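PDB 2GFG: BH2851 from Bacillus halodurans, which is of unknown function but carries a CYTH domain and is a putative adenylate cyclase, probably acting on phosphate-containing substrates as its relatives do. Local coordinates for residues A[33-44]-A[115-126]. Residues are numbered along the deposited sequence; the frame is centred on the assembly and turned at random.
Sequences FKLQRNHYFETD and QLKHIGTLSTSR. With EDO (1,2-ethanediol), chain G.
Gln36 CG sits between its own backbone N and carbonyl carbon (chi1 66°), and Arg126, extended at first, bends at chi3 (-67°). This sets Gln36 NE2 over one face of the Arg126 guanidinium, 3.5 Å from Arg126 CZ. The amide and guanidinium planes are 64° apart, so the amide does not lie flat on it. Water 1 accepts from Gln36 NE2 and Asn38 ND2 and also bonds Thr124 OG1, which is hydrogen-bonded to Ser141 OG on strand 134-143 as well. Farther along, Leu122 CB lies 3.5 Å from Tyr40 CE2.

The other face carries His39, Phe41 and His118 as an aromatic cluster. Thr121 CG2 makes a CH-pi contact over the His39 ring, 3.8 Å from its centroid, and His118 NE2 comes in at the ring edge. Phe33 CD1 lies 3.5 Å from Ser125 OG, which bonds the ethanediol, and ethanediol O2 sits over one face of the Phe33 ring. With an alanine here the ring is gone, and Ser125 and the ethanediol would probably lose their apolar cover at the strand end.

Regular antiparallel bonds join the backbones from Lys34 to Asn38. Ile119 and Gly120 both face Tyr40, a beta bulge: Tyr40 O accepts from Ile119 N and Tyr40 N donates to Gly120 O. Past the end of strand 34-42, Asp44 OD1 meets Lys117 NZ at 3.4 Å in a salt bridge with a weak hydrogen bond.

These are neighbouring strands of the closed antiparallel CYTH barrel. Arg126, salt-bridged to Asp139, and nearby Arg58, bonded to Asn38 OD1, are consistent with its basic, anion-binding tunnel. Strands 54-60 and 134-143 flank the pair, and helix 182-190 packs on Tyr40, Ile119 and Thr124.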
ATOM      1  N   PHE A  33      -6.944   3.956  14.800  1.00 47.17           N
ATOM      2  CA  PHE A  33      -7.219   3.558  13.422  1.00 45.71           C
ATOM      3  C   PHE A  33      -7.652   4.756  12.577  1.00 45.48           C
ATOM      4  O   PHE A  33      -8.609   5.464  12.924  1.00 43.49           O
ATOM      5  CB  PHE A  33      -8.288   2.461  13.374  1.00 45.89           C
ATOM      6  CG  PHE A  33      -7.756   1.090  13.677  1.00 44.86           C
ATOM      7  CD1 PHE A  33      -7.348   0.248  12.649  1.00 45.29           C
ATOM      8  CD2 PHE A  33      -7.624   0.652  14.994  1.00 44.91           C
ATOM      9  CE1 PHE A  33      -6.835  -1.034  12.926  1.00 41.98           C
ATOM     10  CE2 PHE A  33      -7.106  -0.622  15.280  1.00 43.57           C
ATOM     11  CZ  PHE A  33      -6.709  -1.460  14.236  1.00 43.91           C
ATOM     12  N   LYS A  34      -6.907   5.001  11.489  1.00 45.66           N
ATOM     13  CA  LYS A  34      -7.220   6.068  10.539  1.00 46.05           C
ATOM     14  C   LYS A  34      -7.665   5.447   9.211  1.00 45.07           C
ATOM     15  O   LYS A  34      -7.121   4.443   8.779  1.00 45.39           O
ATOM     16  CB  LYS A  34      -5.996   6.965  10.308  1.00 47.41           C
ATOM     17  CG  LYS A  34      -5.258   7.412  11.598  1.00 50.78           C
ATOM     18  CD  LYS A  34      -6.170   8.160  12.559  1.00 53.20           C
ATOM     19  CE  LYS A  34      -5.409   8.627  13.802  1.00 55.16           C
ATOM     20  NZ  LYS A  34      -6.325   9.191  14.849  1.00 56.51           N
ATOM     21  N   LEU A  35      -8.626   6.085   8.561  1.00 45.25           N
ATOM     22  CA  LEU A  35      -9.193   5.583   7.309  1.00 45.77           C
ATOM     23  C   LEU A  35      -8.510   6.224   6.113  1.00 45.12           C
ATOM     24  O   LEU A  35      -8.227   7.420   6.121  1.00 44.39           O
ATOM     25  CB  LEU A  35     -10.708   5.863   7.270  1.00 46.99           C
ATOM     26  CG  LEU A  35     -11.511   5.438   6.034  1.00 48.69           C
ATOM     27  CD1 LEU A  35     -11.273   3.972   5.652  1.00 49.49           C
ATOM     28  CD2 LEU A  35     -13.006   5.694   6.283  1.00 50.82           C
ATOM     29  N   GLN A  36      -8.172   5.398   5.116  1.00 45.83           N
ATOM     30  CA  GLN A  36      -7.604   5.884   3.856  1.00 45.20           C
ATOM     31  C   GLN A  36      -8.204   5.129   2.664  1.00 45.64           C
ATOM     32  O   GLN A  36      -8.643   3.977   2.798  1.00 43.95           O
ATOM     33  CB  GLN A  36      -6.082   5.735   3.862  1.00 44.54           C
ATOM     34  CG  GLN A  36      -5.591   4.254   3.873  1.00 45.52           C
ATOM     35  CD  GLN A  36      -4.145   4.113   4.306  1.00 47.25           C
ATOM     36  OE1 GLN A  36      -3.630   4.927   5.067  1.00 53.37           O
ATOM     37  NE2 GLN A  36      -3.491   3.069   3.832  1.00 49.49           N
ATOM     38  N   ARG A  37      -8.231   5.798   1.510  1.00 46.78           N
ATOM     39  CA  ARG A  37      -8.745   5.217   0.273  1.00 46.51           C
ATOM     40  C   ARG A  37      -7.654   5.184  -0.764  1.00 46.31           C
ATOM     41  O   ARG A  37      -7.056   6.207  -1.070  1.00 45.69           O
ATOM     42  CB  ARG A  37      -9.903   6.032  -0.254  1.00 47.65           C
ATOM     43  CG  ARG A  37     -11.145   5.911   0.556  1.00 50.78           C
ATOM     44  CD  ARG A  37     -12.361   6.382  -0.222  1.00 52.22           C
ATOM     45  NE  ARG A  37     -13.608   5.995   0.431  1.00 55.03           N
ATOM     46  CZ  ARG A  37     -14.826   6.136  -0.108  1.00 56.75           C
ATOM     47  NH1 ARG A  37     -14.979   6.676  -1.329  1.00 57.13           N
ATOM     48  NH2 ARG A  37     -15.897   5.741   0.572  1.00 58.49           N
ATOM     49  N   ASN A  38      -7.416   4.003  -1.322  1.00 45.74           N
ATOM     50  CA  ASN A  38      -6.418   3.819  -2.347  1.00 45.36           C
ATOM     51  C   ASN A  38      -7.105   3.658  -3.676  1.00 45.19           C
ATOM     52  O   ASN A  38      -7.872   2.716  -3.866  1.00 44.92           O
ATOM     53  CB  ASN A  38      -5.577   2.589  -2.038  1.00 45.10           C
ATOM     54  CG  ASN A  38      -4.926   2.667  -0.694  1.00 46.19           C
ATOM     55  OD1 ASN A  38      -4.180   3.582  -0.420  1.00 42.63           O
ATOM     56  ND2 ASN A  38      -5.241   1.712   0.179  1.00 53.16           N
ATOM     57  N   HIS A  39      -6.929   4.648  -4.556  1.00 43.09           N
ATOM     58  CA  HIS A  39      -7.498   4.603  -5.896  1.00 42.33           C
ATOM     59  C   HIS A  39      -6.437   4.096  -6.841  1.00 43.19           C
ATOM     60  O   HIS A  39      -5.403   4.731  -7.003  1.00 41.98           O
ATOM     61  CB  HIS A  39      -7.958   5.987  -6.326  1.00 42.47           C
ATOM     62  CG  HIS A  39      -8.994   6.584  -5.431  1.00 43.59           C
ATOM     63  ND1 HIS A  39     -10.345   6.396  -5.627  1.00 46.42           N
ATOM     64  CD2 HIS A  39      -8.878   7.359  -4.324  1.00 45.17           C
ATOM     65  CE1 HIS A  39     -11.018   7.032  -4.684  1.00 45.78           C
ATOM     66  NE2 HIS A  39     -10.151   7.627  -3.883  1.00 43.73           N
ATOM     67  N   TYR A  40      -6.693   2.949  -7.473  1.00 43.85           N
ATOM     68  CA  TYR A  40      -5.676   2.281  -8.303  1.00 44.49           C
ATOM     69  C   TYR A  40      -5.798   2.612  -9.770  1.00 44.47           C
ATOM     70  O   TYR A  40      -6.894   2.735 -10.298  1.00 44.50           O
ATOM     71  CB  TYR A  40      -5.746   0.774  -8.107  1.00 46.00           C
ATOM     72  CG  TYR A  40      -5.553   0.355  -6.674  1.00 45.54           C
ATOM     73  CD1 TYR A  40      -4.437   0.792  -5.942  1.00 44.29           C
ATOM     74  CD2 TYR A  40      -6.462  -0.496  -6.045  1.00 43.82           C
ATOM     75  CE1 TYR A  40      -4.251   0.419  -4.616  1.00 47.53           C
ATOM     76  CE2 TYR A  40      -6.281  -0.889  -4.713  1.00 46.24           C
ATOM     77  CZ  TYR A  40      -5.171  -0.422  -4.001  1.00 46.76           C
ATOM     78  OH  TYR A  40      -4.984  -0.789  -2.688  1.00 49.50           O
ATOM     79  N   PHE A  41      -4.643   2.756 -10.426  1.00 44.83           N
ATOM     80  CA  PHE A  41      -4.579   3.046 -11.844  1.00 45.64           C
ATOM     81  C   PHE A  41      -3.792   1.967 -12.568  1.00 46.62           C
ATOM     82  O   PHE A  41      -2.782   1.471 -12.061  1.00 47.75           O
ATOM     83  CB  PHE A  41      -3.940   4.403 -12.077  1.00 46.00           C
ATOM     84  CG  PHE A  41      -4.737   5.536 -11.532  1.00 45.04           C
ATOM     85  CD1 PHE A  41      -5.616   6.244 -12.352  1.00 46.95           C
ATOM     86  CD2 PHE A  41      -4.667   5.868 -10.185  1.00 47.64           C
ATOM     87  CE1 PHE A  41      -6.379   7.298 -11.841  1.00 48.06           C
ATOM     88  CE2 PHE A  41      -5.428   6.917  -9.670  1.00 49.62           C
ATOM     89  CZ  PHE A  41      -6.292   7.628 -10.510  1.00 48.39           C
ATOM     90  N   GLU A  42      -4.256   1.614 -13.757  1.00 46.48           N
ATOM     91  CA  GLU A  42      -3.636   0.573 -14.542  1.00 47.97           C
ATOM     92  C   GLU A  42      -4.178   0.621 -15.972  1.00 47.80           C
ATOM     93  O   GLU A  42      -5.255   1.182 -16.216  1.00 48.33           O
ATOM     94  CB  GLU A  42      -3.916  -0.812 -13.885  1.00 48.84           C
ATOM     95  CG  GLU A  42      -3.297  -2.026 -14.577  1.00 51.44           C
ATOM     96  CD  GLU A  42      -1.776  -1.959 -14.689  1.00 50.85           C
ATOM     97  OE1 GLU A  42      -1.274  -1.196 -15.541  1.00 50.00           O
ATOM     98  OE2 GLU A  42      -1.093  -2.772 -14.019  1.00 48.71           O
ATOM     99  N   THR A  43      -3.389   0.113 -16.919  1.00 47.80           N
ATOM    100  CA  THR A  43      -3.824  -0.028 -18.317  1.00 48.02           C
ATOM    101  C   THR A  43      -4.690  -1.274 -18.479  1.00 48.97           C
ATOM    102  O   THR A  43      -4.706  -2.136 -17.611  1.00 48.81           O
ATOM    103  CB  THR A  43      -2.602  -0.126 -19.292  1.00 47.96           C
ATOM    104  OG1 THR A  43      -1.825  -1.290 -18.988  1.00 46.65           O
ATOM    105  CG2 THR A  43      -1.715   1.113 -19.176  1.00 48.27           C
ATOM    106  N   ASP A  44      -5.398  -1.368 -19.602  1.00 50.87           N
ATOM    107  CA  ASP A  44      -6.269  -2.539 -19.884  1.00 53.28           C
ATOM    108  C   ASP A  44      -5.483  -3.859 -19.861  1.00 54.46           C
ATOM    109  O   ASP A  44      -5.922  -4.841 -19.257  1.00 54.87           O
ATOM    110  CB  ASP A  44      -6.978  -2.376 -21.242  1.00 53.84           C
ATOM    111  CG  ASP A  44      -8.134  -1.360 -21.195  1.00 56.61           C
ATOM    112  OD1 ASP A  44      -8.285  -0.646 -20.170  1.00 61.73           O
ATOM    113  OD2 ASP A  44      -8.889  -1.282 -22.189  1.00 61.87           O
ATOM    114  N   GLN A 115      -3.159   5.579 -21.699  1.00 47.71           N
ATOM    115  CA  GLN A 115      -3.829   4.282 -21.507  1.00 47.77           C
ATOM    116  C   GLN A 115      -4.166   3.981 -20.036  1.00 46.16           C
ATOM    117  O   GLN A 115      -4.905   3.029 -19.751  1.00 43.95           O
ATOM    118  CB  GLN A 115      -2.964   3.151 -22.081  1.00 48.57           C
ATOM    119  CG  GLN A 115      -2.726   3.255 -23.583  1.00 50.48           C
ATOM    120  CD  GLN A 115      -4.020   3.188 -24.389  1.00 53.98           C
ATOM    121  OE1 GLN A 115      -4.329   4.096 -25.162  1.00 57.84           O
ATOM    122  NE2 GLN A 115      -4.811   2.138 -24.160  1.00 56.57           N
ATOM    123  N   LEU A 116      -3.606   4.771 -19.107  1.00 45.68           N
ATOM    124  CA  LEU A 116      -3.885   4.591 -17.667  1.00 45.30           C
ATOM    125  C   LEU A 116      -5.272   5.091 -17.328  1.00 45.26           C
ATOM    126  O   LEU A 116      -5.725   6.095 -17.870  1.00 45.19           O
ATOM    127  CB  LEU A 116      -2.852   5.338 -16.806  1.00 46.30           C
ATOM    128  CG  LEU A 116      -1.454   4.739 -16.711  1.00 46.81           C
ATOM    129  CD1 LEU A 116      -0.502   5.732 -16.056  1.00 48.36           C
ATOM    130  CD2 LEU A 116      -1.475   3.428 -15.937  1.00 47.19           C
ATOM    131  N   LYS A 117      -5.949   4.381 -16.427  1.00 45.69           N
ATOM    132  CA  LYS A 117      -7.279   4.794 -15.953  1.00 45.50           C
ATOM    133  C   LYS A 117      -7.570   4.257 -14.562  1.00 44.43           C
ATOM    134  O   LYS A 117      -6.941   3.300 -14.106  1.00 40.84           O
ATOM    135  CB  LYS A 117      -8.357   4.332 -16.926  1.00 45.67           C
ATOM    136  CG  LYS A 117      -8.364   2.819 -17.202  1.00 48.02           C
ATOM    137  CD  LYS A 117      -9.299   2.460 -18.362  1.00 49.65           C
ATOM    138  CE  LYS A 117      -8.755   2.958 -19.712  1.00 51.38           C
ATOM    139  NZ  LYS A 117      -9.566   2.459 -20.865  1.00 52.90           N
ATOM    140  N   HIS A 118      -8.537   4.885 -13.895  1.00 46.35           N
ATOM    141  CA  HIS A 118      -8.958   4.461 -12.568  1.00 47.81           C
ATOM    142  C   HIS A 118      -9.687   3.106 -12.650  1.00 48.36           C
ATOM    143  O   HIS A 118     -10.772   3.011 -13.223  1.00 48.74           O
ATOM    144  CB  HIS A 118      -9.858   5.523 -11.932  1.00 48.62           C
ATOM    145  CG  HIS A 118     -10.277   5.199 -10.536  1.00 49.88           C
ATOM    146  ND1 HIS A 118     -11.574   5.346 -10.098  1.00 52.52           N
ATOM    147  CD2 HIS A 118      -9.588   4.668  -9.501  1.00 50.12           C
ATOM    148  CE1 HIS A 118     -11.654   4.965  -8.836  1.00 53.94           C
ATOM    149  NE2 HIS A 118     -10.463   4.547  -8.450  1.00 54.07           N
ATOM    150  N   ILE A 119      -9.060   2.060 -12.091  1.00 49.22           N
ATOM    151  CA  ILE A 119      -9.635   0.682 -12.134  1.00 49.80           C
ATOM    152  C   ILE A 119     -10.521   0.371 -10.918  1.00 49.23           C
ATOM    153  O   ILE A 119     -11.440  -0.444 -11.009  1.00 49.96           O
ATOM    154  CB  ILE A 119      -8.528  -0.431 -12.302  1.00 49.94           C
ATOM    155  CG1 ILE A 119      -7.461  -0.343 -11.207  1.00 52.36           C
ATOM    156  CG2 ILE A 119      -7.878  -0.320 -13.680  1.00 51.73           C
ATOM    157  CD1 ILE A 119      -6.614  -1.626 -11.064  1.00 52.58           C
ATOM    158  N   GLY A 120     -10.248   1.032  -9.789  1.00 47.67           N
ATOM    159  CA  GLY A 120     -11.082   0.883  -8.595  1.00 45.51           C
ATOM    160  C   GLY A 120     -10.434   1.401  -7.324  1.00 44.41           C
ATOM    161  O   GLY A 120      -9.281   1.834  -7.333  1.00 41.26           O
ATOM    162  N   THR A 121     -11.170   1.292  -6.217  1.00 43.80           N
ATOM    163  CA  THR A 121     -10.758   1.858  -4.941  1.00 46.03           C
ATOM    164  C   THR A 121     -10.848   0.829  -3.807  1.00 45.68           C
ATOM    165  O   THR A 121     -11.881   0.197  -3.610  1.00 46.35           O
ATOM    166  CB  THR A 121     -11.624   3.086  -4.579  1.00 46.31           C
ATOM    167  OG1 THR A 121     -11.568   4.032  -5.647  1.00 52.17           O
ATOM    168  CG2 THR A 121     -11.132   3.758  -3.278  1.00 45.35           C
ATOM    169  N   LEU A 122      -9.753   0.710  -3.051  1.00 45.65           N
ATOM    170  CA  LEU A 122      -9.677  -0.150  -1.880  1.00 46.10           C
ATOM    171  C   LEU A 122      -9.519   0.729  -0.649  1.00 46.77           C
ATOM    172  O   LEU A 122      -8.600   1.562  -0.589  1.00 45.91           O
ATOM    173  CB  LEU A 122      -8.481  -1.104  -2.016  1.00 46.86           C
ATOM    174  CG  LEU A 122      -8.142  -2.047  -0.850  1.00 48.04           C
ATOM    175  CD1 LEU A 122      -7.492  -3.309  -1.377  1.00 49.09           C
ATOM    176  CD2 LEU A 122      -7.235  -1.379   0.204  1.00 47.03           C
ATOM    177  N   SER A 123     -10.416   0.558   0.331  1.00 45.95           N
ATOM    178  CA  SER A 123     -10.363   1.337   1.576  1.00 46.64           C
ATOM    179  C   SER A 123      -9.655   0.556   2.668  1.00 45.32           C
ATOM    180  O   SER A 123      -9.850  -0.644   2.794  1.00 44.69           O
ATOM    181  CB  SER A 123     -11.768   1.708   2.039  1.00 46.76           C
ATOM    182  OG  SER A 123     -12.381   2.599   1.125  1.00 53.75           O
ATOM    183  N   THR A 124      -8.850   1.257   3.474  1.00 44.35           N
ATOM    184  CA  THR A 124      -8.126   0.631   4.595  1.00 44.12           C
ATOM    185  C   THR A 124      -8.252   1.450   5.878  1.00 43.23           C
ATOM    186  O   THR A 124      -8.083   2.669   5.871  1.00 42.70           O
ATOM    187  CB  THR A 124      -6.623   0.438   4.278  1.00 43.96           C
ATOM    188  OG1 THR A 124      -6.477  -0.426   3.144  1.00 43.57           O
ATOM    189  CG2 THR A 124      -5.879  -0.186   5.484  1.00 45.56           C
ATOM    190  N   SER A 125      -8.578   0.759   6.970  1.00 42.89           N
ATOM    191  CA  SER A 125      -8.524   1.322   8.298  1.00 42.53           C
ATOM    192  C   SER A 125      -7.217   0.855   8.918  1.00 42.06           C
ATOM    193  O   SER A 125      -6.998  -0.349   9.082  1.00 41.71           O
ATOM    194  CB  SER A 125      -9.704   0.846   9.121  1.00 42.95           C
ATOM    195  OG  SER A 125      -9.701   1.444  10.385  1.00 46.03           O
ATOM    196  N   ARG A 126      -6.344   1.808   9.261  1.00 42.43           N
ATOM    197  CA  ARG A 126      -4.959   1.492   9.637  1.00 42.65           C
ATOM    198  C   ARG A 126      -4.566   2.030  11.000  1.00 42.04           C
ATOM    199  O   ARG A 126      -4.782   3.191  11.299  1.00 41.85           O
ATOM    200  CB  ARG A 126      -3.997   2.050   8.587  1.00 43.63           C
ATOM    201  CG  ARG A 126      -2.495   1.884   8.955  1.00 46.07           C
ATOM    202  CD  ARG A 126      -1.583   2.281   7.822  1.00 45.97           C
ATOM    203  NE  ARG A 126      -1.697   1.381   6.675  1.00 49.43           N
ATOM    204  CZ  ARG A 126      -0.960   1.471   5.566  1.00 49.76           C
ATOM    205  NH1 ARG A 126      -0.053   2.447   5.423  1.00 51.36           N
ATOM    206  NH2 ARG A 126      -1.142   0.598   4.586  1.00 49.91           N
TER
HETATM  207  C1  EDO G 502     -12.035  -0.014  12.374  1.00 83.76           C
HETATM  208  O1  EDO G 502     -10.956   0.834  12.783  1.00 83.23           O
HETATM  209  C2  EDO G 502     -11.488  -1.357  11.881  1.00 83.65           C
HETATM  210  O2  EDO G 502     -10.618  -1.954  12.863  1.00 83.71           O
HETATM  211  O   HOH W   1      -3.940   0.749   2.313  1.00 45.98           O
HETATM  212  O   HOH W   2      -5.605   0.758 -21.096  1.00 53.19           O